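Local coordinates for protein naphthalene dioxygenase small subunit (Rhodococcus sp., PDB 2B1X) that forms the small (beta) subunit of a Rieske non-heme iron naphthalene 1,2-dioxygenase, an enzyme that probably acts as an oxidoreductase on naphthalene, at residues R13-W18 / D147-A152; N101-T106 / T116-L121; E110-V115 / T139-R144. All coordinates share one frame; numbering follows the deposited sequence.

How the contacts relate
All three contacts concern one mixed sheet and the helix 10-27 against it. Contact 1 joins helix to sheet and is the apolar one: four of its seven touching residues are buried, mostly around aromatic rings. Contacts 2 and 3 are antiparallel pairings that share strand 112-124, flanked by 94-106 and 132-145. Contact 3 is a longer ladder with Phe113, Val115 and Leu142 on the face toward the helix, charged Glu112 and Arg143 on the other, and an exposed end at Asp111 and Arg144. Contact 2 has a single bridge and turns an arginine toward another subunit copy. Ile15 of contact 1 reaches Val104 of contact 2, while Leu150 and Ala152 join the backbone of contact 3.

Contact 1 (R13-W18 / D147-A152); sequences REITEW and DSFLMA
The N-terminal helix 10-27 packs against the inner strand 148-158 of the sheet through Trp18 and Phe149, an edge-to-face aromatic pair. The edge of Phe149 is directed at the indole face, the planes standing at 86° and the centroid of the five-membered ring lying 5.9 Å from that of Phe149. With CG anti to the backbone N (chi1 -171°), Trp18 starts its indole beside its own carbonyl carbon, and Phe149 CB sits over the five-membered ring, 3.9 Å from the centroid. At the edge of the same indole, near its plane, Ser148 OG approaches Trp18 CD1 at 3.4 Å. Trp18 NE1 makes a weak, bent hydrogen bond to Phe149 O at 2.9 Å, giving a polar atom of a buried side chain a partner in the strand. This helix-on-sheet packing belongs to the NTF2-like fold of the ring-hydroxylating dioxygenase beta subunits, and Phe113 of strand 112-124, one strand further on past 132-145, touches both Ile15 and Phe149. Ile15 CG1 lies over one face of the Phe149 ring, 3.7 Å from Phe149 CZ and displaced toward the rim. At the far end of the indole, Trp18 CH2 rests 4.0 Å from Met151 CB.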
loop_
_atom_site.group_PDB
_atom_site.type_symbol
_atom_site.label_atom_id
_atom_site.label_comp_id
_atom_site.label_asym_id
_atom_site.label_seq_id
_atom_site.Cartn_x
_atom_site.Cartn_y
_atom_site.Cartn_z
ATOM N N ARG B 13 -0.014 -3.396 -38.279
ATOM C CA ARG B 13 -1.382 -3.694 -37.893
ATOM C C ARG B 13 -1.527 -5.159 -37.486
ATOM O O ARG B 13 -2.019 -5.469 -36.400
ATOM C CB ARG B 13 -2.353 -3.359 -39.030
ATOM C CG ARG B 13 -3.772 -3.135 -38.537
ATOM C CD ARG B 13 -4.839 -3.279 -39.589
ATOM N NE ARG B 13 -6.018 -3.976 -39.084
ATOM C CZ ARG B 13 -7.214 -3.951 -39.669
ATOM N NH1 ARG B 13 -7.403 -3.257 -40.782
ATOM N NH2 ARG B 13 -8.230 -4.629 -39.148
ATOM N N GLU B 14 -1.085 -6.045 -38.362
ATOM C CA GLU B 14 -1.174 -7.469 -38.128
ATOM C C GLU B 14 -0.449 -7.878 -36.848
ATOM O O GLU B 14 -0.992 -8.639 -36.043
ATOM C CB GLU B 14 -0.629 -8.245 -39.333
ATOM C CG GLU B 14 -1.511 -8.159 -40.571
ATOM C CD GLU B 14 -0.988 -8.996 -41.734
ATOM O OE1 GLU B 14 0.073 -9.668 -41.580
ATOM O OE2 GLU B 14 -1.648 -8.987 -42.812
ATOM N N ILE B 15 0.770 -7.368 -36.671
ATOM C CA ILE B 15 1.577 -7.707 -35.506
ATOM C C ILE B 15 0.919 -7.168 -34.238
ATOM O O ILE B 15 0.797 -7.878 -33.240
ATOM C CB ILE B 15 3.041 -7.236 -35.677
ATOM C CG1 ILE B 15 3.766 -8.195 -36.644
ATOM C CG2 ILE B 15 3.755 -7.177 -34.343
ATOM C CD1 ILE B 15 5.139 -7.739 -37.120
ATOM N N THR B 16 0.440 -5.939 -34.316
ATOM C CA THR B 16 -0.240 -5.321 -33.184
ATOM C C THR B 16 -1.478 -6.145 -32.817
ATOM O O THR B 16 -1.646 -6.504 -31.658
ATOM C CB THR B 16 -0.543 -3.849 -33.478
ATOM O OG1 THR B 16 0.701 -3.169 -33.716
ATOM C CG2 THR B 16 -1.120 -3.142 -32.234
ATOM N N GLU B 17 -2.278 -6.518 -33.822
ATOM C CA GLU B 17 -3.462 -7.335 -33.594
ATOM C C GLU B 17 -3.075 -8.693 -33.021
ATOM O O GLU B 17 -3.771 -9.224 -32.162
ATOM C CB GLU B 17 -4.332 -7.449 -34.856
ATOM C CG GLU B 17 -5.083 -6.127 -35.119
ATOM C CD GLU B 17 -6.090 -6.156 -36.268
ATOM O OE1 GLU B 17 -5.989 -7.022 -37.184
ATOM O OE2 GLU B 17 -6.989 -5.268 -36.265
ATOM N N TRP B 18 -1.954 -9.245 -33.483
ATOM C CA TRP B 18 -1.477 -10.528 -32.975
ATOM C C TRP B 18 -1.144 -10.397 -31.473
ATOM O O TRP B 18 -1.518 -11.247 -30.661
ATOM C CB TRP B 18 -0.275 -10.999 -33.796
ATOM C CG TRP B 18 0.173 -12.406 -33.500
ATOM C CD1 TRP B 18 -0.136 -13.543 -34.220
ATOM C CD2 TRP B 18 1.025 -12.826 -32.429
ATOM N NE1 TRP B 18 0.474 -14.635 -33.648
ATOM C CE2 TRP B 18 1.190 -14.223 -32.548
ATOM C CE3 TRP B 18 1.673 -12.160 -31.374
ATOM C CZ2 TRP B 18 1.979 -14.968 -31.653
ATOM C CZ3 TRP B 18 2.443 -12.897 -30.476
ATOM C CH2 TRP B 18 2.590 -14.292 -30.627
ATOM N N ASP B 147 -0.737 -17.322 -42.690
ATOM C CA ASP B 147 -1.249 -15.946 -42.746
ATOM C C ASP B 147 -1.168 -15.218 -41.405
ATOM O O ASP B 147 -1.736 -14.128 -41.239
ATOM C CB ASP B 147 -2.692 -15.916 -43.274
ATOM C CG ASP B 147 -3.639 -16.858 -42.506
ATOM O OD1 ASP B 147 -3.189 -17.579 -41.577
ATOM O OD2 ASP B 147 -4.863 -16.949 -42.790
ATOM N N SER B 148 -0.463 -15.822 -40.451
ATOM C CA SER B 148 -0.237 -15.217 -39.148
ATOM C C SER B 148 1.236 -15.266 -38.704
ATOM O O SER B 148 2.155 -15.219 -39.527
ATOM C CB SER B 148 -1.145 -15.867 -38.100
ATOM O OG SER B 148 -1.435 -14.936 -37.073
ATOM N N PHE B 149 1.444 -15.359 -37.395
ATOM C CA PHE B 149 2.779 -15.326 -36.814
ATOM C C PHE B 149 2.905 -16.344 -35.699
ATOM O O PHE B 149 1.921 -16.731 -35.070
ATOM C CB PHE B 149 3.100 -13.949 -36.244
ATOM C CG PHE B 149 3.143 -12.858 -37.266
ATOM C CD1 PHE B 149 2.031 -12.063 -37.499
ATOM C CD2 PHE B 149 4.307 -12.612 -37.993
ATOM C CE1 PHE B 149 2.075 -11.050 -38.447
ATOM C CE2 PHE B 149 4.355 -11.603 -38.925
ATOM C CZ PHE B 149 3.234 -10.826 -39.158
ATOM N N LEU B 150 4.138 -16.762 -35.466
ATOM C CA LEU B 150 4.482 -17.568 -34.309
ATOM C C LEU B 150 5.597 -16.874 -33.564
ATOM O O LEU B 150 6.443 -16.200 -34.170
ATOM C CB LEU B 150 4.977 -18.946 -34.731
ATOM C CG LEU B 150 4.077 -20.184 -34.726
ATOM C CD1 LEU B 150 2.590 -19.883 -34.841
ATOM C CD2 LEU B 150 4.528 -21.134 -35.828
ATOM N N MET B 151 5.605 -17.074 -32.250
ATOM C CA MET B 151 6.631 -16.499 -31.407
ATOM C C MET B 151 7.793 -17.461 -31.249
ATOM O O MET B 151 7.648 -18.539 -30.678
ATOM C CB MET B 151 6.064 -16.146 -30.034
ATOM C CG MET B 151 7.035 -15.351 -29.144
ATOM S SD MET B 151 6.178 -14.655 -27.757
ATOM C CE MET B 151 5.990 -16.187 -26.725
ATOM N N ALA B 152 8.951 -17.016 -31.707
ATOM C CA ALA B 152 10.182 -17.773 -31.603
ATOM C C ALA B 152 10.955 -17.422 -30.351
ATOM O O ALA B 152 11.687 -18.256 -29.832
ATOM C CB ALA B 152 11.060 -17.538 -32.836
#

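Contact 2 (N101-T106 / T116-L121); sequences NVRVAT and TSNLLL
Arg103 and Thr116 form the one bridge of this contact, an antiparallel hydrogen-bonded pair in the hairpin of strands 94-106 and 112-124. Arg103 N reaches Thr116 O at 2.7 Å and Thr116 N returns to Arg103 O at 2.9 Å, both nearly straight. The tight part lies on the face that carries these two side chains. The arginine chain bends at chi2 and chi3 and folds back, and Thr116 CG2 sits over one face of its guanidinium, 3.7 Å from Arg103 CZ. Side-on, Arg103 NE (2.9 Å) and NH2 (3.2 Å) both grip Asn101 O, which lies close to the guanidinium plane and fixes the rotation of that group. Asn101 has a positive phi of 54°, at the corner where strand 94-106 is interrupted. On the opposite face the two segments barely meet, Val102 CG2 and Ser117 CB being 4.1 Å apart. Beside the bridge, on the solvent side, a water joins Arg103 O to Thr116 OG1, 2.7 Å from the latter. An alanine at Arg103 would probably leave Asn101 O without its two side-chain donors, uncover Thr116 CG2 and deprive Glu137 of strand 132-145, and Glu24 of a neighbouring subunit, of their salt-bridge mate. Asn118 OD1 accepts a hydrogen bond from Arg96 of that neighbouring subunit, which makes this face part of a subunit interface. On the other face, Val102 and Val104 pack against helix 10-27, and strand 132-145 flanks the hairpin beyond Thr116.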
loop_
_atom_site.group_PDB
_atom_site.type_symbol
_atom_site.label_atom_id
_atom_site.label_comp_id
_atom_site.label_asym_id
_atom_site.label_seq_id
_atom_site.Cartn_x
_atom_site.Cartn_y
_atom_site.Cartn_z
ATOM N N ASN B 101 2.957 0.978 -26.258
ATOM C CA ASN B 101 4.245 1.388 -26.824
ATOM C C ASN B 101 4.791 0.287 -27.777
ATOM O O ASN B 101 5.948 -0.106 -27.664
ATOM C CB ASN B 101 5.288 1.619 -25.712
ATOM C CG ASN B 101 4.994 2.823 -24.821
ATOM O OD1 ASN B 101 5.820 3.762 -24.727
ATOM N ND2 ASN B 101 3.866 2.798 -24.140
ATOM N N VAL B 102 3.970 -0.224 -28.688
ATOM C CA VAL B 102 4.409 -1.316 -29.583
ATOM C C VAL B 102 5.375 -0.806 -30.649
ATOM O O VAL B 102 5.048 0.109 -31.418
ATOM C CB VAL B 102 3.222 -2.050 -30.209
ATOM C CG1 VAL B 102 3.692 -3.119 -31.293
ATOM C CG2 VAL B 102 2.354 -2.711 -29.132
ATOM N N ARG B 103 6.586 -1.350 -30.672
ATOM C CA ARG B 103 7.565 -1.000 -31.709
ATOM C C ARG B 103 7.880 -2.238 -32.540
ATOM O O ARG B 103 8.159 -3.325 -32.004
ATOM C CB ARG B 103 8.854 -0.411 -31.100
ATOM C CG ARG B 103 8.655 0.927 -30.360
ATOM C CD ARG B 103 9.496 1.057 -29.113
ATOM N NE ARG B 103 8.809 0.365 -28.029
ATOM C CZ ARG B 103 9.375 -0.035 -26.900
ATOM N NH1 ARG B 103 10.672 0.186 -26.699
ATOM N NH2 ARG B 103 8.643 -0.657 -25.975
ATOM N N VAL B 104 7.818 -2.084 -33.855
ATOM C CA VAL B 104 8.081 -3.206 -34.778
ATOM C C VAL B 104 9.273 -2.878 -35.673
ATOM O O VAL B 104 9.323 -1.817 -36.282
ATOM C CB VAL B 104 6.848 -3.522 -35.653
ATOM C CG1 VAL B 104 7.116 -4.718 -36.585
ATOM C CG2 VAL B 104 5.638 -3.776 -34.767
ATOM N N ALA B 105 10.239 -3.790 -35.730
ATOM C CA ALA B 105 11.385 -3.638 -36.621
ATOM C C ALA B 105 11.590 -4.931 -37.408
ATOM O O ALA B 105 11.090 -5.975 -36.981
ATOM C CB ALA B 105 12.630 -3.285 -35.820
ATOM N N THR B 106 12.292 -4.856 -38.550
ATOM C CA THR B 106 12.639 -6.066 -39.318
ATOM C C THR B 106 13.614 -6.951 -38.546
ATOM O O THR B 106 14.450 -6.457 -37.795
ATOM C CB THR B 106 13.216 -5.753 -40.759
ATOM O OG1 THR B 106 14.227 -4.738 -40.700
ATOM C CG2 THR B 106 12.151 -5.170 -41.688
ATOM N N THR B 116 8.863 -5.092 -29.854
ATOM C CA THR B 116 9.109 -4.594 -28.496
ATOM C C THR B 116 7.861 -3.884 -27.958
ATOM O O THR B 116 7.329 -2.973 -28.600
ATOM C CB THR B 116 10.308 -3.620 -28.482
ATOM O OG1 THR B 116 11.416 -4.207 -29.171
ATOM C CG2 THR B 116 10.831 -3.454 -27.068
ATOM N N SER B 117 7.385 -4.330 -26.802
ATOM C CA SER B 117 6.222 -3.686 -26.180
ATOM C C SER B 117 6.407 -3.461 -24.693
ATOM O O SER B 117 7.135 -4.213 -24.044
ATOM C CB SER B 117 4.958 -4.503 -26.453
ATOM O OG SER B 117 5.156 -5.891 -26.201
ATOM N N ASN B 118 5.755 -2.417 -24.157
ATOM C CA ASN B 118 5.652 -2.234 -22.714
ATOM C C ASN B 118 4.510 -3.066 -22.148
ATOM O O ASN B 118 3.428 -3.139 -22.743
ATOM C CB ASN B 118 5.474 -0.752 -22.389
ATOM C CG ASN B 118 6.740 0.008 -22.609
ATOM O OD1 ASN B 118 7.784 -0.603 -22.927
ATOM N ND2 ASN B 118 6.675 1.321 -22.505
ATOM N N LEU B 119 4.760 -3.732 -21.027
ATOM C CA LEU B 119 3.759 -4.609 -20.436
ATOM C C LEU B 119 3.533 -4.128 -19.040
ATOM O O LEU B 119 4.493 -3.992 -18.260
ATOM C CB LEU B 119 4.200 -6.085 -20.403
ATOM C CG LEU B 119 3.354 -7.007 -19.498
ATOM C CD1 LEU B 119 1.927 -7.257 -20.024
ATOM C CD2 LEU B 119 4.078 -8.339 -19.275
ATOM N N LEU B 120 2.279 -3.837 -18.717
ATOM C CA LEU B 120 1.896 -3.740 -17.323
ATOM C C LEU B 120 0.912 -4.886 -17.024
ATOM O O LEU B 120 -0.162 -4.981 -17.624
ATOM C CB LEU B 120 1.320 -2.356 -16.986
ATOM C CG LEU B 120 0.485 -1.881 -15.793
ATOM C CD1 LEU B 120 -0.037 -2.940 -14.827
ATOM C CD2 LEU B 120 1.129 -0.736 -15.066
ATOM N N LEU B 121 1.305 -5.753 -16.099
ATOM C CA LEU B 121 0.484 -6.916 -15.778
ATOM C C LEU B 121 -0.176 -6.696 -14.421
ATOM O O LEU B 121 0.528 -6.466 -13.441
ATOM C CB LEU B 121 1.353 -8.168 -15.764
ATOM C CG LEU B 121 0.633 -9.465 -15.331
ATOM C CD1 LEU B 121 -0.334 -9.971 -16.348
ATOM C CD2 LEU B 121 1.620 -10.525 -14.950
HETATM O O HOH W 1 11.319 -3.536 -31.816
#

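Contact 3 (E110-V115 / T139-R144); sequences EDEFKV and TDVLRR
Glu112 and Arg143 each place CG anti to the carbonyl carbon (chi1 -78° and -80°), so that their chains set out side by side and the two CG atoms meet at 3.4 Å. The glutamate then runs on extended, whereas the arginine bends at chi2 and chi3, and Arg143 NH1 donates a straight hydrogen bond of 3.1 Å to Glu112 OE2. This salt bridge uses the anti side of the carboxylate, well out of its plane, yet lies close to the guanidinium plane. On the same face Glu112 OE1 rests 3.6 Å from Val141 CG1.

The other face carries Phe113, Val115, Asp140 and Leu142. Val115 CG2 touches Leu142 CD2 at 3.7 Å, and Ile15 and Leu19 of helix 10-27 pack on Val115. At the outer end Phe113 CE1 stands over one face of the Arg144 guanidinium, toward its rim, with the two planes 84° apart and Phe113 CZ 3.6 Å from Arg144 NH2. Beneath the side chains runs an antiparallel ladder in the hairpin of strands 112-124 and 132-145: Phe113 and Leu142 exchange backbone bonds, as do Val115 and Asp140, and Arg144 N reaches Asp111 O at 2.8 Å.

Asp140 is buried, and its carboxylate is paired with Arg154 of strand 148-158. Arg143 has its stronger partner in Asp41, so its charge is divided between two acids and would probably stabilise Glu112 less than an undivided pair would.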
loop_
_atom_site.group_PDB
_atom_site.type_symbol
_atom_site.label_atom_id
_atom_site.label_comp_id
_atom_site.label_asym_id
_atom_site.label_seq_id
_atom_site.Cartn_x
_atom_site.Cartn_y
_atom_site.Cartn_z
ATOM N N GLU B 110 14.332 -12.334 -43.381
ATOM C CA GLU B 110 13.033 -11.988 -43.952
ATOM C C GLU B 110 12.049 -12.925 -43.259
ATOM O O GLU B 110 12.454 -13.995 -42.791
ATOM C CB GLU B 110 13.019 -12.249 -45.466
ATOM C CG GLU B 110 14.194 -11.667 -46.240
ATOM C CD GLU B 110 13.808 -10.448 -47.067
ATOM O OE1 GLU B 110 13.232 -10.629 -48.169
ATOM O OE2 GLU B 110 14.075 -9.309 -46.619
ATOM N N ASP B 111 10.780 -12.534 -43.161
ATOM C CA ASP B 111 9.775 -13.348 -42.449
ATOM C C ASP B 111 9.929 -13.357 -40.894
ATOM O O ASP B 111 9.144 -13.986 -40.186
ATOM C CB ASP B 111 9.633 -14.764 -43.086
ATOM C CG ASP B 111 10.174 -15.915 -42.196
ATOM O OD1 ASP B 111 9.370 -16.802 -41.812
ATOM O OD2 ASP B 111 11.379 -16.048 -41.858
ATOM N N GLU B 112 10.933 -12.648 -40.382
ATOM C CA GLU B 112 11.105 -12.464 -38.942
ATOM C C GLU B 112 11.002 -10.981 -38.583
ATOM O O GLU B 112 11.476 -10.121 -39.335
ATOM C CB GLU B 112 12.436 -13.043 -38.463
ATOM C CG GLU B 112 12.430 -14.555 -38.304
ATOM C CD GLU B 112 13.595 -15.122 -37.496
ATOM O OE1 GLU B 112 14.436 -14.364 -36.985
ATOM O OE2 GLU B 112 13.679 -16.359 -37.371
ATOM N N PHE B 113 10.371 -10.695 -37.437
ATOM C CA PHE B 113 10.216 -9.331 -36.948
ATOM C C PHE B 113 10.619 -9.197 -35.472
ATOM O O PHE B 113 10.354 -10.085 -34.658
ATOM C CB PHE B 113 8.784 -8.842 -37.169
ATOM C CG PHE B 113 8.386 -8.791 -38.611
ATOM C CD1 PHE B 113 7.832 -9.912 -39.238
ATOM C CD2 PHE B 113 8.597 -7.637 -39.365
ATOM C CE1 PHE B 113 7.472 -9.879 -40.591
ATOM C CE2 PHE B 113 8.241 -7.595 -40.724
ATOM C CZ PHE B 113 7.679 -8.721 -41.335
ATOM N N LYS B 114 11.283 -8.087 -35.151
ATOM C CA LYS B 114 11.633 -7.742 -33.776
ATOM C C LYS B 114 10.548 -6.821 -33.214
ATOM O O LYS B 114 10.306 -5.709 -33.711
ATOM C CB LYS B 114 13.024 -7.096 -33.686
ATOM C CG LYS B 114 14.163 -7.939 -34.296
ATOM C CD LYS B 114 15.556 -7.275 -34.117
ATOM C CE LYS B 114 16.683 -8.200 -34.617
ATOM N NZ LYS B 114 17.943 -7.431 -34.924
ATOM N N VAL B 115 9.874 -7.307 -32.184
ATOM C CA VAL B 115 8.703 -6.646 -31.681
ATOM C C VAL B 115 8.920 -6.370 -30.202
ATOM O O VAL B 115 9.158 -7.291 -29.435
ATOM C CB VAL B 115 7.440 -7.488 -31.925
ATOM C CG1 VAL B 115 6.205 -6.775 -31.404
ATOM C CG2 VAL B 115 7.310 -7.798 -33.426
ATOM N N THR B 139 10.801 -7.967 -25.325
ATOM C CA THR B 139 11.426 -7.995 -26.630
ATOM C C THR B 139 11.238 -9.372 -27.235
ATOM O O THR B 139 11.715 -10.356 -26.669
ATOM C CB THR B 139 12.927 -7.618 -26.497
ATOM O OG1 THR B 139 12.997 -6.341 -25.844
ATOM C CG2 THR B 139 13.566 -7.346 -27.865
ATOM N N ASP B 140 10.547 -9.423 -28.386
ATOM C CA ASP B 140 10.123 -10.662 -29.036
ATOM C C ASP B 140 10.730 -10.799 -30.436
ATOM O O ASP B 140 11.101 -9.813 -31.096
ATOM C CB ASP B 140 8.595 -10.764 -29.203
ATOM C CG ASP B 140 7.821 -10.566 -27.911
ATOM O OD1 ASP B 140 8.402 -10.690 -26.792
ATOM O OD2 ASP B 140 6.599 -10.247 -27.921
ATOM N N VAL B 141 10.837 -12.037 -30.862
ATOM C CA VAL B 141 11.043 -12.349 -32.276
ATOM C C VAL B 141 9.798 -13.103 -32.721
ATOM O O VAL B 141 9.471 -14.159 -32.183
ATOM C CB VAL B 141 12.340 -13.156 -32.510
ATOM C CG1 VAL B 141 12.527 -13.533 -34.016
ATOM C CG2 VAL B 141 13.524 -12.350 -31.998
ATOM N N LEU B 142 9.090 -12.513 -33.674
ATOM C CA LEU B 142 7.942 -13.155 -34.314
ATOM C C LEU B 142 8.323 -13.646 -35.713
ATOM O O LEU B 142 9.070 -12.972 -36.427
ATOM C CB LEU B 142 6.785 -12.167 -34.412
ATOM C CG LEU B 142 5.693 -12.160 -33.340
ATOM C CD1 LEU B 142 6.124 -12.688 -31.957
ATOM C CD2 LEU B 142 5.072 -10.780 -33.260
ATOM N N ARG B 143 7.795 -14.808 -36.095
ATOM C CA ARG B 143 8.054 -15.420 -37.390
ATOM C C ARG B 143 6.746 -15.598 -38.135
ATOM O O ARG B 143 5.782 -16.090 -37.557
ATOM C CB ARG B 143 8.691 -16.793 -37.211
ATOM C CG ARG B 143 10.170 -16.751 -36.924
ATOM C CD ARG B 143 10.974 -17.784 -37.692
ATOM N NE ARG B 143 10.896 -19.078 -37.043
ATOM C CZ ARG B 143 11.765 -19.557 -36.158
ATOM N NH1 ARG B 143 12.831 -18.863 -35.797
ATOM N NH2 ARG B 143 11.562 -20.763 -35.645
ATOM N N ARG B 144 6.713 -15.215 -39.414
ATOM C CA ARG B 144 5.551 -15.482 -40.267
ATOM C C ARG B 144 5.290 -16.973 -40.350
ATOM O O ARG B 144 6.220 -17.761 -40.428
ATOM C CB ARG B 144 5.749 -14.925 -41.681
ATOM C CG ARG B 144 5.430 -13.452 -41.819
ATOM C CD ARG B 144 5.063 -13.037 -43.234
ATOM N NE ARG B 144 5.362 -11.629 -43.501
ATOM C CZ ARG B 144 4.524 -10.623 -43.257
ATOM N NH1 ARG B 144 3.320 -10.858 -42.721
ATOM N NH2 ARG B 144 4.898 -9.376 -43.548
HETATM O O HOH W 2 6.588 -7.598 -27.451
#